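Phosphatidylinositol phosphate phosphatase (Schizosaccharomyces pombe, PDB 1I9Z) removes the 5-phosphate from soluble and lipid inositol phosphates, including phosphatidylinositol 4,5-bisphosphate, through its catalytic 5-phosphatase domain, and takes part in membrane trafficking and signal transduction. Local coordinates at residues 201-206 / 283-288; 26-31 / 308-313; 127-132 / 152-157. All coordinates share one frame; numbering follows the deposited sequence.

Contact 1 and contact 2 are strand pairs from the two different sheets of the catalytic domain, and they lie face to face with centres about 10 Å apart. Ile-285 CG2 packs on Tyr-313 OH at 3.3 Å, and Gly-206 CA on Ser-31 OG at 3.4 Å. Contact 3 belongs to the same sheet as contact 1 but lies at its far side, its centre about 18 Å from that of contact 1 and 19 Å from that of contact 2, touching neither. The active site sits beyond the Asp-283 end of contact 1: the Asp-283 side chain is about 10 Å from both the bound inositol 1,4-bisphosphate and the calcium ion. Ser-31 of contact 2 has its side chain about 13 Å from the calcium.

Contact 1: 201-206 / 283-288; sequences YVVWFG and DRILYR
Strands 201-205 and 283-288 pair antiparallel, at 161° between axes, along one margin of the five-stranded sheet in this DNase I-like sandwich. Six backbone hydrogen bonds join Val-202 with Arg-288, Trp-204 with Leu-286 and Gly-206 with Arg-284, each pair bonded both ways; Arg-288 N to Val-202 O is the shortest at 2.8 Å.

Side chains from the intervening pairs form the inner layer. Ile-285 crosses Val-203 obliquely, its CG2 reaching Val-203 CG1 at 3.7 Å, and its CG1 touches Phe-205 CB at 3.5 Å. Phe-205 CG stands between its own N and carbonyl carbon (chi1 68°), which turns the ring away from strand 283-288. Val-203, Phe-205 and Ile-285 all press on Val-29 of the opposing sheet, so this layer is sandwich core.

On the reverse face the Trp-204 ring meets Phe-247 edge-to-face, and its NE1 bonds to Ser-165 OG. Arg-284 forms salt bridges with Glu-252 and Asp-235. Gly-206, with phi 137°, takes the chain round a corner. Beside that corner, Asp-283 OD2 hydrogen-bonds both Thr-260 OG1 and His-306 ND1, while Asp-283 CA lies 3.3 Å from Gly-206 O.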
loop_
_atom_site.group_PDB
_atom_site.type_symbol
_atom_site.label_atom_id
_atom_site.label_comp_id
_atom_site.label_asym_id
_atom_site.label_seq_id
_atom_site.Cartn_x
_atom_site.Cartn_y
_atom_site.Cartn_z
ATOM N N TYR A 201 4.109 3.841 8.914
ATOM C CA TYR A 201 4.214 3.152 7.629
ATOM C C TYR A 201 3.077 3.564 6.691
ATOM O O TYR A 201 1.904 3.613 7.116
ATOM C CB TYR A 201 4.134 1.626 7.854
ATOM C CG TYR A 201 5.096 1.092 8.888
ATOM C CD1 TYR A 201 4.646 0.279 9.915
ATOM C CD2 TYR A 201 6.479 1.357 8.787
ATOM C CE1 TYR A 201 5.511 -0.290 10.840
ATOM C CE2 TYR A 201 7.367 0.814 9.691
ATOM C CZ TYR A 201 6.890 -0.009 10.719
ATOM O OH TYR A 201 7.748 -0.541 11.644
ATOM N N VAL A 202 3.395 3.847 5.419
ATOM C CA VAL A 202 2.363 4.192 4.449
ATOM C C VAL A 202 2.641 3.336 3.194
ATOM O O VAL A 202 3.807 3.286 2.735
ATOM C CB VAL A 202 2.465 5.679 4.004
ATOM C CG1 VAL A 202 1.364 5.959 2.959
ATOM C CG2 VAL A 202 2.345 6.643 5.202
ATOM N N VAL A 203 1.624 2.691 2.619
ATOM C CA VAL A 203 1.847 1.908 1.378
ATOM C C VAL A 203 0.830 2.492 0.447
ATOM O O VAL A 203 -0.374 2.572 0.791
ATOM C CB VAL A 203 1.600 0.375 1.526
ATOM C CG1 VAL A 203 1.758 -0.311 0.152
ATOM C CG2 VAL A 203 2.621 -0.216 2.495
ATOM N N TRP A 204 1.307 3.003 -0.704
ATOM C CA TRP A 204 0.395 3.653 -1.666
ATOM C C TRP A 204 0.615 2.882 -2.962
ATOM O O TRP A 204 1.748 2.764 -3.435
ATOM C CB TRP A 204 0.771 5.106 -1.833
ATOM C CG TRP A 204 -0.131 5.958 -2.629
ATOM C CD1 TRP A 204 -1.027 5.580 -3.596
ATOM C CD2 TRP A 204 -0.195 7.387 -2.559
ATOM N NE1 TRP A 204 -1.643 6.682 -4.108
ATOM C CE2 TRP A 204 -1.137 7.801 -3.494
ATOM C CE3 TRP A 204 0.481 8.348 -1.796
ATOM C CZ2 TRP A 204 -1.452 9.173 -3.703
ATOM C CZ3 TRP A 204 0.153 9.720 -2.006
ATOM C CH2 TRP A 204 -0.791 10.103 -2.940
ATOM N N PHE A 205 -0.462 2.396 -3.573
ATOM C CA PHE A 205 -0.305 1.533 -4.707
ATOM C C PHE A 205 -1.514 1.526 -5.629
ATOM O O PHE A 205 -2.553 2.078 -5.287
ATOM C CB PHE A 205 -0.092 0.069 -4.181
ATOM C CG PHE A 205 -1.358 -0.541 -3.489
ATOM C CD1 PHE A 205 -2.234 -1.350 -4.221
ATOM C CD2 PHE A 205 -1.645 -0.292 -2.151
ATOM C CE1 PHE A 205 -3.373 -1.907 -3.616
ATOM C CE2 PHE A 205 -2.773 -0.832 -1.514
ATOM C CZ PHE A 205 -3.653 -1.665 -2.258
ATOM N N GLY A 206 -1.361 0.863 -6.768
ATOM C CA GLY A 206 -2.484 0.712 -7.702
ATOM C C GLY A 206 -2.079 0.935 -9.133
ATOM O O GLY A 206 -0.935 0.717 -9.487
ATOM N N ASP A 283 0.984 -0.750 -13.051
ATOM C CA ASP A 283 0.605 -1.205 -11.668
ATOM C C ASP A 283 1.801 -1.221 -10.746
ATOM O O ASP A 283 2.761 -1.908 -11.028
ATOM C CB ASP A 283 -0.008 -2.606 -11.814
ATOM C CG ASP A 283 -1.135 -2.559 -12.843
ATOM O OD1 ASP A 283 -2.220 -2.037 -12.481
ATOM O OD2 ASP A 283 -0.925 -2.915 -14.052
ATOM N N ARG A 284 1.717 -0.471 -9.654
ATOM C CA ARG A 284 2.917 -0.300 -8.783
ATOM C C ARG A 284 2.566 -0.302 -7.333
ATOM O O ARG A 284 1.413 0.010 -6.942
ATOM C CB ARG A 284 3.572 1.056 -9.152
ATOM C CG ARG A 284 3.737 1.262 -10.689
ATOM C CD ARG A 284 4.889 0.442 -11.265
ATOM N NE ARG A 284 6.232 1.042 -11.115
ATOM C CZ ARG A 284 6.782 1.849 -12.040
ATOM N NH1 ARG A 284 8.000 2.336 -11.828
ATOM N NH2 ARG A 284 6.136 2.178 -13.172
ATOM N N ILE A 285 3.536 -0.672 -6.506
ATOM C CA ILE A 285 3.341 -0.616 -5.041
ATOM C C ILE A 285 4.564 0.108 -4.505
ATOM O O ILE A 285 5.674 -0.321 -4.779
ATOM C CB ILE A 285 3.222 -2.022 -4.443
ATOM C CG1 ILE A 285 1.965 -2.693 -5.010
ATOM C CG2 ILE A 285 3.102 -2.014 -2.906
ATOM C CD1 ILE A 285 2.018 -4.299 -4.751
ATOM N N LEU A 286 4.335 1.204 -3.782
ATOM C CA LEU A 286 5.396 2.049 -3.201
ATOM C C LEU A 286 5.189 2.139 -1.680
ATOM O O LEU A 286 4.029 2.062 -1.224
ATOM C CB LEU A 286 5.300 3.486 -3.745
ATOM C CG LEU A 286 5.257 3.562 -5.280
ATOM C CD1 LEU A 286 5.062 5.065 -5.616
ATOM C CD2 LEU A 286 6.535 2.975 -5.944
ATOM N N TYR A 287 6.272 2.312 -0.886
ATOM C CA TYR A 287 6.062 2.370 0.558
ATOM C C TYR A 287 6.918 3.466 1.146
ATOM O O TYR A 287 7.971 3.869 0.568
ATOM C CB TYR A 287 6.391 1.022 1.242
ATOM C CG TYR A 287 7.886 0.652 1.196
ATOM C CD1 TYR A 287 8.746 1.005 2.244
ATOM C CD2 TYR A 287 8.414 -0.023 0.116
ATOM C CE1 TYR A 287 10.124 0.686 2.194
ATOM C CE2 TYR A 287 9.780 -0.347 0.043
ATOM C CZ TYR A 287 10.621 0.028 1.108
ATOM O OH TYR A 287 11.967 -0.259 1.030
ATOM N N ARG A 288 6.461 3.957 2.277
ATOM C CA ARG A 288 7.175 5.033 2.917
ATOM C C ARG A 288 7.249 4.661 4.388
ATOM O O ARG A 288 6.255 4.196 4.976
ATOM C CB ARG A 288 6.451 6.345 2.704
ATOM C CG ARG A 288 7.249 7.470 3.294
ATOM C CD ARG A 288 6.461 8.656 3.728
ATOM N NE ARG A 288 6.511 9.729 2.761
ATOM C CZ ARG A 288 6.543 11.038 3.049
ATOM N NH1 ARG A 288 6.548 11.481 4.312
ATOM N NH2 ARG A 288 6.524 11.911 2.054
#

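Contact 2: 26-31 / 308-313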
loop_
_atom_site.group_PDB
_atom_site.type_symbol
_atom_site.label_atom_id
_atom_site.label_comp_id
_atom_site.label_asym_id
_atom_site.label_seq_id
_atom_site.Cartn_x
_atom_site.Cartn_y
_atom_site.Cartn_z
ATOM N N LYS A 26 3.340 -9.524 9.490
ATOM C CA LYS A 26 3.510 -9.779 8.042
ATOM C C LYS A 26 2.319 -9.178 7.276
ATOM O O LYS A 26 1.163 -9.443 7.618
ATOM C CB LYS A 26 3.528 -11.287 7.751
ATOM C CG LYS A 26 4.735 -12.052 8.342
ATOM C CD LYS A 26 4.431 -13.558 8.295
ATOM C CE LYS A 26 5.693 -14.467 8.477
ATOM N NZ LYS A 26 6.235 -15.001 7.135
ATOM N N ILE A 27 2.610 -8.401 6.237
ATOM C CA ILE A 27 1.562 -7.716 5.492
ATOM C C ILE A 27 1.663 -8.031 4.009
ATOM O O ILE A 27 2.741 -7.946 3.417
ATOM C CB ILE A 27 1.665 -6.197 5.675
ATOM C CG1 ILE A 27 1.526 -5.843 7.163
ATOM C CG2 ILE A 27 0.557 -5.522 4.811
ATOM C CD1 ILE A 27 1.786 -4.329 7.495
ATOM N N PHE A 28 0.554 -8.417 3.418
ATOM C CA PHE A 28 0.505 -8.817 1.996
ATOM C C PHE A 28 -0.320 -7.767 1.285
ATOM O O PHE A 28 -1.488 -7.536 1.665
ATOM C CB PHE A 28 -0.200 -10.173 1.855
ATOM C CG PHE A 28 -0.100 -10.778 0.464
ATOM C CD1 PHE A 28 0.890 -11.758 0.184
ATOM C CD2 PHE A 28 -0.995 -10.413 -0.572
ATOM C CE1 PHE A 28 0.995 -12.357 -1.077
ATOM C CE2 PHE A 28 -0.907 -11.002 -1.863
ATOM C CZ PHE A 28 0.123 -11.995 -2.116
ATOM N N VAL A 29 0.259 -7.106 0.293
ATOM C CA VAL A 29 -0.405 -6.037 -0.424
ATOM C C VAL A 29 -0.598 -6.494 -1.847
ATOM O O VAL A 29 0.341 -6.924 -2.504
ATOM C CB VAL A 29 0.409 -4.706 -0.398
ATOM C CG1 VAL A 29 -0.305 -3.589 -1.272
ATOM C CG2 VAL A 29 0.571 -4.221 1.012
ATOM N N ALA A 30 -1.838 -6.424 -2.294
ATOM C CA ALA A 30 -2.235 -6.910 -3.594
ATOM C C ALA A 30 -3.037 -5.880 -4.373
ATOM O O ALA A 30 -3.956 -5.276 -3.839
ATOM C CB ALA A 30 -3.137 -8.223 -3.398
ATOM N N SER A 31 -2.733 -5.778 -5.667
ATOM C CA SER A 31 -3.373 -4.821 -6.558
ATOM C C SER A 31 -3.806 -5.455 -7.890
ATOM O O SER A 31 -3.046 -6.255 -8.508
ATOM C CB SER A 31 -2.408 -3.632 -6.833
ATOM O OG SER A 31 -3.152 -2.584 -7.396
ATOM N N PRO A 308 -2.269 -8.843 -12.307
ATOM C CA PRO A 308 -2.336 -8.406 -10.925
ATOM C C PRO A 308 -0.896 -8.450 -10.385
ATOM O O PRO A 308 -0.009 -9.141 -10.981
ATOM C CB PRO A 308 -3.252 -9.467 -10.222
ATOM C CG PRO A 308 -3.105 -10.694 -11.083
ATOM C CD PRO A 308 -2.702 -10.252 -12.498
ATOM N N ILE A 309 -0.644 -7.708 -9.302
ATOM C CA ILE A 309 0.695 -7.704 -8.678
ATOM C C ILE A 309 0.543 -7.786 -7.151
ATOM O O ILE A 309 -0.581 -7.671 -6.600
ATOM C CB ILE A 309 1.484 -6.396 -8.994
ATOM C CG1 ILE A 309 0.687 -5.173 -8.541
ATOM C CG2 ILE A 309 1.739 -6.297 -10.491
ATOM C CD1 ILE A 309 1.522 -3.829 -8.519
ATOM N N TYR A 310 1.641 -8.072 -6.456
ATOM C CA TYR A 310 1.601 -8.047 -5.005
ATOM C C TYR A 310 2.977 -7.677 -4.465
ATOM O O TYR A 310 3.992 -7.756 -5.196
ATOM C CB TYR A 310 1.141 -9.399 -4.391
ATOM C CG TYR A 310 2.169 -10.513 -4.556
ATOM C CD1 TYR A 310 3.153 -10.718 -3.581
ATOM C CD2 TYR A 310 2.201 -11.275 -5.699
ATOM C CE1 TYR A 310 4.151 -11.692 -3.743
ATOM C CE2 TYR A 310 3.227 -12.241 -5.901
ATOM C CZ TYR A 310 4.166 -12.444 -4.929
ATOM O OH TYR A 310 5.112 -13.442 -5.090
ATOM N N ALA A 311 3.012 -7.294 -3.191
ATOM C CA ALA A 311 4.270 -7.011 -2.520
ATOM C C ALA A 311 4.074 -7.539 -1.103
ATOM O O ALA A 311 2.921 -7.555 -0.595
ATOM C CB ALA A 311 4.555 -5.465 -2.494
ATOM N N THR A 312 5.174 -7.985 -0.461
ATOM C CA THR A 312 5.075 -8.433 0.924
ATOM C C THR A 312 6.013 -7.600 1.809
ATOM O O THR A 312 7.074 -7.102 1.352
ATOM C CB THR A 312 5.433 -9.925 1.063
ATOM O OG1 THR A 312 6.717 -10.163 0.467
ATOM C CG2 THR A 312 4.406 -10.771 0.385
ATOM N N TYR A 313 5.619 -7.442 3.061
ATOM C CA TYR A 313 6.407 -6.666 4.031
ATOM C C TYR A 313 6.353 -7.265 5.427
ATOM O O TYR A 313 5.436 -8.046 5.764
ATOM C CB TYR A 313 5.846 -5.260 4.206
ATOM C CG TYR A 313 5.736 -4.461 2.934
ATOM C CD1 TYR A 313 4.559 -4.446 2.175
ATOM C CD2 TYR A 313 6.836 -3.754 2.470
ATOM C CE1 TYR A 313 4.479 -3.733 0.950
ATOM C CE2 TYR A 313 6.788 -3.029 1.245
ATOM C CZ TYR A 313 5.596 -3.033 0.488
ATOM O OH TYR A 313 5.520 -2.343 -0.674
#
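Backbone bonding comes first: six N-H...O bonds link strands 26-31 and 309-313 in two-way pairs, Ile-27 with Tyr-313, Val-29 with Ala-311 and Ser-31 with Ile-309. Ser-31 N to Ile-309 O is the straightest, 174° at the hydrogen, although its donor stands above the carbonyl plane. CA-H...O contacts fill in between them, the shortest from Tyr-310 CA to Val-29 O at 3.0 Å.

Aromatic packing occupies the face of Phe-28 and Tyr-310. Their planes are within 9° of parallel but strongly offset, with centroids 5.0 Å from each other, so little of one ring lies over the other. Phe-28 CG lies anti to its N (chi1 -170°), which sends CZ over toward strand 309-313, within 3.5 Å of Tyr-310 CG. The Thr-312 methyl also touches the Phe-28 ring, CG2 lying 3.7 Å from CD1 of Phe-28. Tyr-58 meets the same Phe-28 ring from the neighbouring strand.

The other face is mainly apolar: Val-29 CG2 abuts the edge of the Tyr-313 ring, 3.9 Å from its CE1. Polar ends there and opposite find partners outside the pair, Ser-31 OG with Gln-63 NE2 and Thr-312 OG1 with Ser-295 N.

With Val-29 and Tyr-313 packing on Ile-285 of the second sheet, this is an interior antiparallel pair of the six-stranded sheet, between 57-63 and 292-298, uniting the first and last strands of the chain, 20-33 and 309-320, in a DNase I-like beta sandwich.

Contact 3: 127-132 / 152-157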
loop_
_atom_site.group_PDB
_atom_site.type_symbol
_atom_site.label_atom_id
_atom_site.label_comp_id
_atom_site.label_asym_id
_atom_site.label_seq_id
_atom_site.Cartn_x
_atom_site.Cartn_y
_atom_site.Cartn_z
ATOM N N ILE A 127 -5.838 -3.866 16.902
ATOM C CA ILE A 127 -6.158 -2.838 15.882
ATOM C C ILE A 127 -7.162 -1.824 16.353
ATOM O O ILE A 127 -8.256 -2.205 16.797
ATOM C CB ILE A 127 -6.619 -3.555 14.591
ATOM C CG1 ILE A 127 -5.383 -4.280 13.992
ATOM C CG2 ILE A 127 -7.187 -2.506 13.579
ATOM C CD1 ILE A 127 -5.672 -5.239 12.801
ATOM N N LYS A 128 -6.792 -0.542 16.300
ATOM C CA LYS A 128 -7.658 0.497 16.807
ATOM C C LYS A 128 -7.648 1.735 15.905
ATOM O O LYS A 128 -6.747 1.878 15.058
ATOM C CB LYS A 128 -7.172 0.905 18.215
ATOM C CG LYS A 128 -7.207 -0.265 19.257
ATOM C CD LYS A 128 -8.628 -0.466 19.816
ATOM C CE LYS A 128 -8.767 -1.790 20.648
ATOM N NZ LYS A 128 -8.889 -2.982 19.680
ATOM N N ASN A 129 -8.644 2.612 16.106
ATOM C CA ASN A 129 -8.728 3.876 15.365
ATOM C C ASN A 129 -8.715 3.702 13.829
ATOM O O ASN A 129 -8.029 4.462 13.076
ATOM C CB ASN A 129 -7.573 4.790 15.796
ATOM C CG ASN A 129 -7.456 4.883 17.329
ATOM O OD1 ASN A 129 -8.459 5.119 17.991
ATOM N ND2 ASN A 129 -6.237 4.673 17.886
ATOM N N VAL A 130 -9.495 2.730 13.354
ATOM C CA VAL A 130 -9.593 2.511 11.939
ATOM C C VAL A 130 -10.408 3.653 11.315
ATOM O O VAL A 130 -11.545 3.938 11.759
ATOM C CB VAL A 130 -10.314 1.187 11.626
ATOM C CG1 VAL A 130 -10.395 1.007 10.152
ATOM C CG2 VAL A 130 -9.617 -0.028 12.299
ATOM N N GLU A 131 -9.846 4.301 10.275
ATOM C CA GLU A 131 -10.514 5.384 9.590
ATOM C C GLU A 131 -10.381 5.219 8.108
ATOM O O GLU A 131 -9.405 4.599 7.635
ATOM C CB GLU A 131 -9.939 6.749 10.003
ATOM C CG GLU A 131 -10.083 6.943 11.542
ATOM C CD GLU A 131 -9.393 8.203 12.090
ATOM O OE1 GLU A 131 -8.791 8.948 11.326
ATOM O OE2 GLU A 131 -9.432 8.417 13.311
ATOM N N GLY A 132 -11.353 5.726 7.357
ATOM C CA GLY A 132 -11.219 5.613 5.914
ATOM C C GLY A 132 -11.650 6.877 5.226
ATOM O O GLY A 132 -12.429 7.674 5.804
ATOM N N ARG A 152 -6.611 3.710 7.264
ATOM C CA ARG A 152 -5.494 3.748 8.190
ATOM C C ARG A 152 -5.968 3.149 9.519
ATOM O O ARG A 152 -7.180 2.979 9.772
ATOM C CB ARG A 152 -4.995 5.191 8.373
ATOM C CG ARG A 152 -6.018 6.215 9.089
ATOM C CD ARG A 152 -6.094 6.066 10.633
ATOM N NE ARG A 152 -4.770 6.275 11.240
ATOM C CZ ARG A 152 -4.386 5.865 12.457
ATOM N NH1 ARG A 152 -3.122 6.094 12.843
ATOM N NH2 ARG A 152 -5.247 5.269 13.299
ATOM N N PHE A 153 -5.001 2.769 10.348
ATOM C CA PHE A 153 -5.341 2.194 11.636
ATOM C C PHE A 153 -4.063 2.108 12.484
ATOM O O PHE A 153 -2.919 2.222 11.969
ATOM C CB PHE A 153 -6.000 0.789 11.472
ATOM C CG PHE A 153 -5.153 -0.250 10.758
ATOM C CD1 PHE A 153 -4.250 -1.029 11.463
ATOM C CD2 PHE A 153 -5.255 -0.432 9.369
ATOM C CE1 PHE A 153 -3.444 -1.986 10.812
ATOM C CE2 PHE A 153 -4.469 -1.380 8.689
ATOM C CZ PHE A 153 -3.560 -2.165 9.396
ATOM N N ASP A 154 -4.248 1.908 13.781
ATOM C CA ASP A 154 -3.066 1.738 14.620
ATOM C C ASP A 154 -3.053 0.261 14.936
ATOM O O ASP A 154 -4.125 -0.346 15.120
ATOM C CB ASP A 154 -3.198 2.559 15.907
ATOM C CG ASP A 154 -3.164 3.988 15.636
ATOM O OD1 ASP A 154 -2.179 4.413 15.013
ATOM O OD2 ASP A 154 -4.097 4.725 15.996
ATOM N N TYR A 155 -1.855 -0.324 14.931
ATOM C CA TYR A 155 -1.650 -1.720 15.321
ATOM C C TYR A 155 -0.790 -1.517 16.595
ATOM O O TYR A 155 0.405 -1.155 16.552
ATOM C CB TYR A 155 -0.960 -2.536 14.240
ATOM C CG TYR A 155 -0.959 -4.013 14.565
ATOM C CD1 TYR A 155 -1.668 -4.917 13.770
ATOM C CD2 TYR A 155 -0.246 -4.516 15.664
ATOM C CE1 TYR A 155 -1.673 -6.257 14.036
ATOM C CE2 TYR A 155 -0.244 -5.896 15.956
ATOM C CZ TYR A 155 -0.963 -6.748 15.138
ATOM O OH TYR A 155 -1.021 -8.086 15.389
ATOM N N GLU A 156 -1.445 -1.754 17.734
ATOM C CA GLU A 156 -0.847 -1.420 19.026
ATOM C C GLU A 156 -0.508 0.075 18.906
ATOM O O GLU A 156 -1.382 0.857 18.530
ATOM C CB GLU A 156 0.375 -2.291 19.330
ATOM C CG GLU A 156 0.045 -3.762 19.566
ATOM C CD GLU A 156 -0.918 -4.082 20.747
ATOM O OE1 GLU A 156 -1.246 -3.233 21.590
ATOM O OE2 GLU A 156 -1.364 -5.235 20.803
ATOM N N ASP A 157 0.733 0.501 19.180
ATOM C CA ASP A 157 1.016 1.922 19.086
ATOM C C ASP A 157 1.737 2.333 17.797
ATOM O O ASP A 157 2.421 3.361 17.757
ATOM C CB ASP A 157 1.839 2.385 20.290
ATOM C CG ASP A 157 1.081 2.215 21.613
ATOM O OD1 ASP A 157 1.156 1.155 22.233
ATOM O OD2 ASP A 157 0.383 3.154 22.004
#
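Strands 127-132 and 152-155 run antiparallel, but their register slips by one residue between Lys-128 and Glu-131: Lys-128 pairs with Asp-154 and Glu-131 with Arg-152, each through two backbone hydrogen bonds, while both Asn-129 and Val-130 lie opposite Phe-153. This is a beta bulge, and Asn-129 provides it by adopting left-handed helical backbone angles (phi 55°, psi 45°).

The distortion is bound by a polar cluster. Arg-152 has CG between its own N and carbonyl carbon and bends again at chi2 and chi3, so its guanidinium runs along its own strand to the level of Asp-154. NH2 donates to the displaced Asn-129 O at 2.9 Å, with that oxygen in the guanidinium plane but NH2 above the carbonyl plane. End-on, NH1 and NH2 also grip the Asp-154 carboxylate in a salt bridge, NH1 to OD1 at 2.9 Å and NH2 to OD2 at 3.0 Å, both meeting the carboxylate from above its plane. Asp-154 OD2 takes a second bond on its anti lone pair, from Asn-129 ND2 at 2.9 Å; the amide stands nearly perpendicular to the carboxylate, 79° between planes.

The two strands form a beta hairpin, with 127-136 the outermost strand of the five-stranded sheet that also contains 201-205 and 283-288. Beyond the cluster, Arg-152 NE bonds to His-199 NE2. The extended Glu-131 chain runs alongside Arg-152, but its OE1 forms its salt bridge with Arg-194; at 4.8 Å from Arg-152 NE, it may still help stabilise the positive charge there.

The opposite face is apolar. Ile-127 bridges two rings, its CG2 reaching Phe-153 CD1 at 3.9 Å and its CG1 reaching Tyr-155 CD1 at 3.8 Å, while Val-130 CG2 lies beside Phe-153 CB. Leu-105 of the other sheet packs against Ile-127, Val-130 and Phe-153.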